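Alternansucrase (Leuconostoc mesenteroides, PDB 6HVG) belongs to glycoside hydrolase family 70 and also carries choline-binding-type and cell-wall-binding-type repeats, with a calcium ion bound in the model. Local coordinates at residues 1374-1379 with 1405-1410. Sequence-based numbering, arbitrary orientation.
Sequences SGNVYY and DGTMSR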
# COMPACT_ATOMS: atom_id res chain seq x y z
N SER A 1374 40.08 1.65 29.89
CA SER A 1374 39.73 1.65 31.31
C SER A 1374 38.88 0.44 31.74
O SER A 1374 38.44 0.39 32.88
CB SER A 1374 38.98 2.95 31.64
OG SER A 1374 39.55 4.06 30.99
N GLY A 1375 38.62 -0.52 30.86
CA GLY A 1375 37.86 -1.72 31.24
C GLY A 1375 36.35 -1.70 31.02
O GLY A 1375 35.70 -2.71 31.21
N ASN A 1376 35.81 -0.58 30.55
CA ASN A 1376 34.39 -0.48 30.20
C ASN A 1376 34.07 -1.17 28.87
O ASN A 1376 34.79 -1.01 27.90
CB ASN A 1376 33.96 0.99 30.06
CG ASN A 1376 34.23 1.80 31.31
OD1 ASN A 1376 33.49 1.71 32.27
ND2 ASN A 1376 35.29 2.60 31.29
N VAL A 1377 32.96 -1.89 28.81
CA VAL A 1377 32.59 -2.60 27.59
C VAL A 1377 31.50 -1.85 26.85
O VAL A 1377 30.54 -1.38 27.45
CB VAL A 1377 32.14 -4.06 27.88
CG1 VAL A 1377 31.83 -4.76 26.57
CG2 VAL A 1377 33.24 -4.80 28.63
N TYR A 1378 31.66 -1.72 25.53
CA TYR A 1378 30.68 -1.10 24.65
C TYR A 1378 30.32 -2.10 23.55
O TYR A 1378 31.01 -3.11 23.39
CB TYR A 1378 31.27 0.16 24.01
CG TYR A 1378 31.73 1.22 24.99
CD1 TYR A 1378 32.94 1.12 25.66
CD2 TYR A 1378 30.95 2.36 25.22
CE1 TYR A 1378 33.35 2.11 26.55
CE2 TYR A 1378 31.35 3.36 26.10
CZ TYR A 1378 32.55 3.23 26.75
OH TYR A 1378 32.94 4.23 27.61
N TYR A 1379 29.23 -1.85 22.82
CA TYR A 1379 28.87 -2.68 21.68
C TYR A 1379 28.79 -1.84 20.41
O TYR A 1379 28.39 -0.69 20.44
CB TYR A 1379 27.52 -3.39 21.90
CG TYR A 1379 27.04 -4.24 20.72
CD1 TYR A 1379 26.22 -3.72 19.74
CD2 TYR A 1379 27.42 -5.58 20.59
CE1 TYR A 1379 25.78 -4.50 18.67
CE2 TYR A 1379 26.99 -6.36 19.52
CZ TYR A 1379 26.17 -5.81 18.58
OH TYR A 1379 25.77 -6.58 17.50
N ASP A 1405 25.41 6.62 28.10
CA ASP A 1405 26.81 6.93 27.81
C ASP A 1405 27.53 5.82 27.01
O ASP A 1405 28.73 5.92 26.76
CB ASP A 1405 27.57 7.24 29.12
CG ASP A 1405 27.63 6.05 30.08
OD1 ASP A 1405 27.15 4.95 29.73
OD2 ASP A 1405 28.15 6.21 31.21
N GLY A 1406 26.81 4.76 26.65
CA GLY A 1406 27.34 3.67 25.84
C GLY A 1406 27.74 2.42 26.63
O GLY A 1406 27.78 1.31 26.08
N THR A 1407 27.98 2.56 27.93
CA THR A 1407 28.53 1.45 28.71
C THR A 1407 27.50 0.34 28.84
O THR A 1407 26.30 0.58 28.77
CB THR A 1407 28.99 1.87 30.12
OG1 THR A 1407 27.91 2.48 30.82
CG2 THR A 1407 30.15 2.82 30.02
N MET A 1408 28.01 -0.87 29.03
CA MET A 1408 27.18 -2.05 29.19
C MET A 1408 27.00 -2.42 30.67
O MET A 1408 27.93 -2.89 31.32
CB MET A 1408 27.79 -3.24 28.44
CG MET A 1408 26.98 -4.53 28.60
SD MET A 1408 27.98 -6.05 28.66
CE MET A 1408 28.84 -5.81 30.21
N SER A 1409 25.79 -2.22 31.18
CA SER A 1409 25.44 -2.66 32.52
C SER A 1409 25.31 -4.19 32.54
O SER A 1409 25.78 -4.86 33.48
CB SER A 1409 24.16 -1.98 32.98
OG SER A 1409 24.14 -1.87 34.40
N ARG A 1410 24.70 -4.73 31.48
CA ARG A 1410 24.42 -6.19 31.32
C ARG A 1410 23.61 -6.76 32.48
O ARG A 1410 23.14 -7.90 32.41
CB ARG A 1410 25.71 -7.00 31.12
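Tyr1378, on strand 1377-1380 of a putative cell wall binding repeat, brings ring atoms CD2 and CE2 against Asp1405 and Gly1406 in the loop after strand 1399-1402. From CB the side chain sets off with CG anti to its own carbonyl carbon (chi1 -59°). CG has Gly1406 O at 4.1 Å, and CD2 comes closer to that oxygen, 3.4 Å. CE2 meets Asp1405 O at the ring edge, near the ring plane. At the far end CZ and OH reach the methyl CG2 of Thr1407, with OH 3.9 Å from it. Glycine suits position 1406, whose positive phi of 101° it readily takes. Asp1405 shapes the turn: its OD1 accepts from Thr1407 N (3.1 Å), an Asx turn, and also from Thr1407 OG1 (2.8 Å), and OG1 is also hydrogen-bonded to Asn1403 ND2. Thr1407 thus turns its hydroxyl to the turn and its methyl to the tyrosine. Beyond it, apolar Val1377 and Met1408 both touch Phe1369, and the flexible thioether chain, bent at chi2 and chi3, brings Met1408 CE within 4.4 Å of Val1377 CB. Segment 1405-1410 is therefore joined to the hairpin mainly by van der Waals contact: the polar bonds of Asp1405 and Thr1407 serve the loop's own fold, Asn1403 included, and the one hydrogen bond across, Met1408 N to Val1377 O (3.0 Å), is weak.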